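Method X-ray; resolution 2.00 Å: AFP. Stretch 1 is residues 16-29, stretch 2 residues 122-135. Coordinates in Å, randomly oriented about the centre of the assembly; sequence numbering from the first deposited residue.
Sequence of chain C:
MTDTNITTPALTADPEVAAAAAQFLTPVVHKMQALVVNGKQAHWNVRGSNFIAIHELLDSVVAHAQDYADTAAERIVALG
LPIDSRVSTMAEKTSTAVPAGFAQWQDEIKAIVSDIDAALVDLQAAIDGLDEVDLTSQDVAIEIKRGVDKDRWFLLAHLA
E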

# COMPACT_ATOMS: atom_id res chain seq x y z
N GLU C 16 -20.02 -38.72 14.10
CA GLU C 16 -18.67 -39.32 14.13
C GLU C 16 -17.51 -38.38 13.72
O GLU C 16 -16.50 -38.28 14.42
N VAL C 17 -17.65 -37.70 12.57
CA VAL C 17 -16.55 -36.92 12.03
C VAL C 17 -16.33 -35.66 12.85
O VAL C 17 -15.18 -35.25 13.09
N ALA C 18 -17.42 -35.02 13.28
CA ALA C 18 -17.29 -33.80 14.06
C ALA C 18 -16.56 -34.17 15.35
O ALA C 18 -15.69 -33.43 15.82
N ALA C 19 -16.87 -35.36 15.86
CA ALA C 19 -16.45 -35.76 17.19
C ALA C 19 -14.95 -36.05 17.24
O ALA C 19 -14.29 -35.78 18.24
N ALA C 20 -14.42 -36.60 16.14
CA ALA C 20 -12.97 -36.75 15.93
C ALA C 20 -12.20 -35.40 15.76
O ALA C 20 -11.09 -35.19 16.30
N ALA C 21 -12.79 -34.46 15.05
CA ALA C 21 -12.14 -33.19 14.97
C ALA C 21 -12.00 -32.65 16.36
O ALA C 21 -10.92 -32.19 16.69
N ALA C 22 -13.07 -32.66 17.15
CA ALA C 22 -13.00 -32.03 18.46
C ALA C 22 -11.96 -32.75 19.30
O ALA C 22 -11.18 -32.14 20.04
N GLN C 23 -11.96 -34.06 19.19
CA GLN C 23 -11.06 -34.85 19.96
C GLN C 23 -9.61 -34.55 19.64
O GLN C 23 -8.81 -34.46 20.55
N PHE C 24 -9.24 -34.43 18.37
CA PHE C 24 -7.81 -34.28 18.02
C PHE C 24 -7.35 -32.84 17.90
O PHE C 24 -6.17 -32.51 18.15
N LEU C 25 -8.28 -31.96 17.54
CA LEU C 25 -7.91 -30.55 17.38
C LEU C 25 -8.00 -29.73 18.66
O LEU C 25 -7.30 -28.73 18.82
N THR C 26 -8.85 -30.15 19.58
CA THR C 26 -8.96 -29.44 20.86
C THR C 26 -7.64 -29.26 21.65
O THR C 26 -7.42 -28.15 22.18
N PRO C 27 -6.78 -30.31 21.73
CA PRO C 27 -5.50 -30.14 22.47
C PRO C 27 -4.60 -29.18 21.70
O PRO C 27 -3.81 -28.42 22.28
N VAL C 28 -4.75 -29.15 20.39
CA VAL C 28 -4.05 -28.13 19.59
C VAL C 28 -4.47 -26.70 19.91
O VAL C 28 -3.61 -25.81 20.11
N VAL C 29 -5.77 -26.44 19.95
CA VAL C 29 -6.25 -25.12 20.28
C VAL C 29 -5.67 -24.71 21.64
O VAL C 29 -5.19 -23.55 21.79
N ASP C 122 1.01 -33.45 20.04
CA ASP C 122 -0.44 -33.43 19.82
C ASP C 122 -0.79 -33.22 18.33
O ASP C 122 -1.75 -33.79 17.84
N LEU C 123 -0.00 -32.43 17.59
CA LEU C 123 -0.24 -32.32 16.14
C LEU C 123 -0.03 -33.68 15.41
O LEU C 123 -0.82 -34.05 14.51
N GLN C 124 0.99 -34.44 15.83
CA GLN C 124 1.28 -35.69 15.17
C GLN C 124 0.20 -36.71 15.54
O GLN C 124 -0.35 -37.34 14.67
N ALA C 125 -0.24 -36.74 16.78
CA ALA C 125 -1.46 -37.50 17.08
C ALA C 125 -2.70 -37.08 16.23
O ALA C 125 -3.47 -37.93 15.79
N ALA C 126 -2.90 -35.78 15.99
CA ALA C 126 -4.07 -35.39 15.17
C ALA C 126 -3.91 -35.87 13.74
O ALA C 126 -4.83 -36.38 13.19
N ILE C 127 -2.71 -35.76 13.19
CA ILE C 127 -2.44 -36.17 11.81
C ILE C 127 -2.66 -37.66 11.64
O ILE C 127 -3.31 -38.08 10.68
N ASP C 128 -2.14 -38.46 12.57
CA ASP C 128 -2.38 -39.91 12.56
C ASP C 128 -3.86 -40.21 12.78
O ASP C 128 -4.46 -40.97 12.03
N GLY C 129 -4.46 -39.57 13.79
CA GLY C 129 -5.83 -39.90 14.22
C GLY C 129 -6.92 -39.44 13.23
O GLY C 129 -7.99 -40.03 13.19
N LEU C 130 -6.62 -38.42 12.43
CA LEU C 130 -7.58 -37.92 11.43
C LEU C 130 -7.45 -38.62 10.05
O LEU C 130 -8.32 -38.48 9.18
N ASP C 131 -6.36 -39.35 9.87
CA ASP C 131 -6.05 -39.96 8.58
C ASP C 131 -7.15 -40.87 8.09
O ASP C 131 -7.41 -40.94 6.91
N GLU C 132 -7.79 -41.58 9.01
CA GLU C 132 -8.85 -42.48 8.59
C GLU C 132 -10.23 -41.86 8.59
O GLU C 132 -11.16 -42.49 8.14
N VAL C 133 -10.36 -40.62 9.04
CA VAL C 133 -11.67 -40.10 9.43
C VAL C 133 -12.13 -38.79 8.75
O VAL C 133 -13.32 -38.69 8.33
N ASP C 134 -11.24 -37.78 8.65
CA ASP C 134 -11.56 -36.53 8.01
C ASP C 134 -10.28 -35.89 7.49
O ASP C 134 -9.55 -35.24 8.23
N LEU C 135 -10.04 -36.05 6.21
CA LEU C 135 -8.89 -35.49 5.50
C LEU C 135 -8.84 -33.96 5.51
O LEU C 135 -7.76 -33.37 5.50

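Two nearly antiparallel helices, their axes 8.8 Å apart at closest approach and 164° between directions, and the loop that follows the second helix pack through apolar side chains, with Phe24 and Leu130 as reciprocal knobs and no direct hydrogen bond between the two stretches. Phe24 (chi1 m) points toward the second helix and sits among Ala125, Ala126, Gly129 and Leu130. Gly129 CA lies over the ring face, 3.9 Å from its centroid, in a CH-pi contact; an ideal CB on Gly129 would come within 2.3 Å of Phe24 CZ, so the bare glycine leaves the space the ring occupies. Phe24 CB meets Ala126 CB at 3.7 Å, where the backbones come closest. Leu130 (m, t) returns the fit as a knob among Ala20, Ala21, Phe24 and Leu25, its CD2 3.7 Å from Phe24 CD2. Beyond it, Ala20 CB touches Val133 CG1 at 3.8 Å, and Val17 (chi1 149°, between wells) places CG2 3.4 Å from the backbone O of Val133 (chi1 t). Towards the other end, Val28 (t) packs CG2 against Leu123 CD2 (Leu123 m, t) at 3.8 Å, while Pro27 CB lies 3.7 Å from OD2 of Asp122 (chi1 m). One water supplies the polar link, donating to Phe24 O (2.7 Å from the water O) and to Asp122 O (2.8 Å from the same atom).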

# COMPACT_ATOMS: atom_id res chain seq x y z
CB GLU C 16 -18.66 -40.54 13.20
CG GLU C 16 -17.82 -41.73 13.71
CD GLU C 16 -18.25 -42.18 15.11
OE1 GLU C 16 -18.08 -41.36 16.07
OE2 GLU C 16 -18.77 -43.32 15.24
CB VAL C 17 -16.76 -36.56 10.50
CG1 VAL C 17 -16.11 -35.18 10.09
CG2 VAL C 17 -16.27 -37.70 9.60
CB ALA C 18 -18.66 -33.23 14.37
CB ALA C 19 -17.25 -36.98 17.64
CB ALA C 20 -12.72 -37.69 14.73
CB ALA C 21 -12.92 -32.19 14.09
CB ALA C 22 -14.34 -32.09 19.18
CB GLN C 23 -11.39 -36.32 19.76
CG GLN C 23 -10.34 -37.25 20.34
CD GLN C 23 -10.67 -38.69 20.09
OE1 GLN C 23 -9.97 -39.58 20.59
NE2 GLN C 23 -11.74 -38.94 19.31
CB PHE C 24 -7.53 -35.03 16.75
CG PHE C 24 -7.63 -36.50 16.90
CD1 PHE C 24 -6.67 -37.19 17.68
CD2 PHE C 24 -8.64 -37.23 16.24
CE1 PHE C 24 -6.71 -38.60 17.80
CE2 PHE C 24 -8.71 -38.66 16.38
CZ PHE C 24 -7.76 -39.32 17.16
CB LEU C 25 -8.75 -29.94 16.29
CG LEU C 25 -8.35 -30.46 14.89
CD1 LEU C 25 -9.21 -29.72 13.83
CD2 LEU C 25 -6.89 -30.28 14.55
CB THR C 26 -10.08 -30.03 21.77
OG1 THR C 26 -11.29 -29.99 21.03
CG2 THR C 26 -10.24 -29.25 23.04
CB PRO C 27 -4.87 -31.57 22.44
CG PRO C 27 -6.12 -32.52 22.31
CD PRO C 27 -7.00 -31.72 21.35
CB VAL C 28 -4.17 -28.47 18.09
CG1 VAL C 28 -3.47 -27.42 17.23
CG2 VAL C 28 -3.56 -29.86 17.81
CB VAL C 29 -7.82 -25.04 20.35
CG1 VAL C 29 -8.24 -23.67 20.90
CG2 VAL C 29 -8.44 -25.24 18.94
CB ASP C 122 -1.13 -32.41 20.71
CG ASP C 122 -1.22 -32.85 22.21
OD1 ASP C 122 -1.36 -34.09 22.56
OD2 ASP C 122 -1.21 -31.93 23.07
CB LEU C 123 0.58 -31.19 15.51
CG LEU C 123 0.04 -29.80 15.87
CD1 LEU C 123 1.16 -28.78 15.83
CD2 LEU C 123 -1.13 -29.39 14.93
CB GLN C 124 2.71 -36.19 15.47
CG GLN C 124 3.17 -37.46 14.63
CD GLN C 124 3.18 -37.19 13.08
OE1 GLN C 124 3.70 -36.16 12.62
NE2 GLN C 124 2.58 -38.09 12.31
CB ALA C 125 -1.77 -37.46 18.59
CB ALA C 126 -4.35 -33.91 15.22
CB ILE C 127 -1.01 -35.75 11.34
CG1 ILE C 127 -0.94 -34.23 11.29
CG2 ILE C 127 -0.66 -36.35 9.96
CD1 ILE C 127 0.45 -33.71 11.41
CB ASP C 128 -1.53 -40.65 13.63
CG ASP C 128 0.01 -40.56 13.38
OD1 ASP C 128 0.43 -40.30 12.22
OD2 ASP C 128 0.81 -40.70 14.35
CB LEU C 130 -7.49 -36.37 11.31
CG LEU C 130 -7.88 -35.62 12.58
CD1 LEU C 130 -7.45 -34.16 12.63
CD2 LEU C 130 -9.43 -35.78 12.90
CB ASP C 131 -4.74 -40.77 8.62
CG ASP C 131 -4.28 -41.17 7.23
OD1 ASP C 131 -3.98 -40.26 6.40
OD2 ASP C 131 -4.23 -42.38 6.95
CB GLU C 132 -8.82 -43.80 9.39
CG GLU C 132 -7.65 -44.78 8.94
CD GLU C 132 -7.64 -45.06 7.39
OE1 GLU C 132 -7.69 -44.08 6.58
OE2 GLU C 132 -7.57 -46.26 7.00
CB VAL C 133 -11.70 -39.93 10.98
CG1 VAL C 133 -13.07 -39.51 11.47
CG2 VAL C 133 -11.25 -41.26 11.66
CB ASP C 134 -12.23 -35.59 9.00
CG ASP C 134 -12.55 -34.17 8.39
OD1 ASP C 134 -12.70 -34.02 7.12
OD2 ASP C 134 -12.71 -33.22 9.21
CB LEU C 135 -8.86 -36.05 4.06
CG LEU C 135 -8.51 -37.56 4.06
CD1 LEU C 135 -8.38 -38.23 2.65
CD2 LEU C 135 -7.23 -37.79 4.84
O HOH W 1 -4.23 -34.20 19.07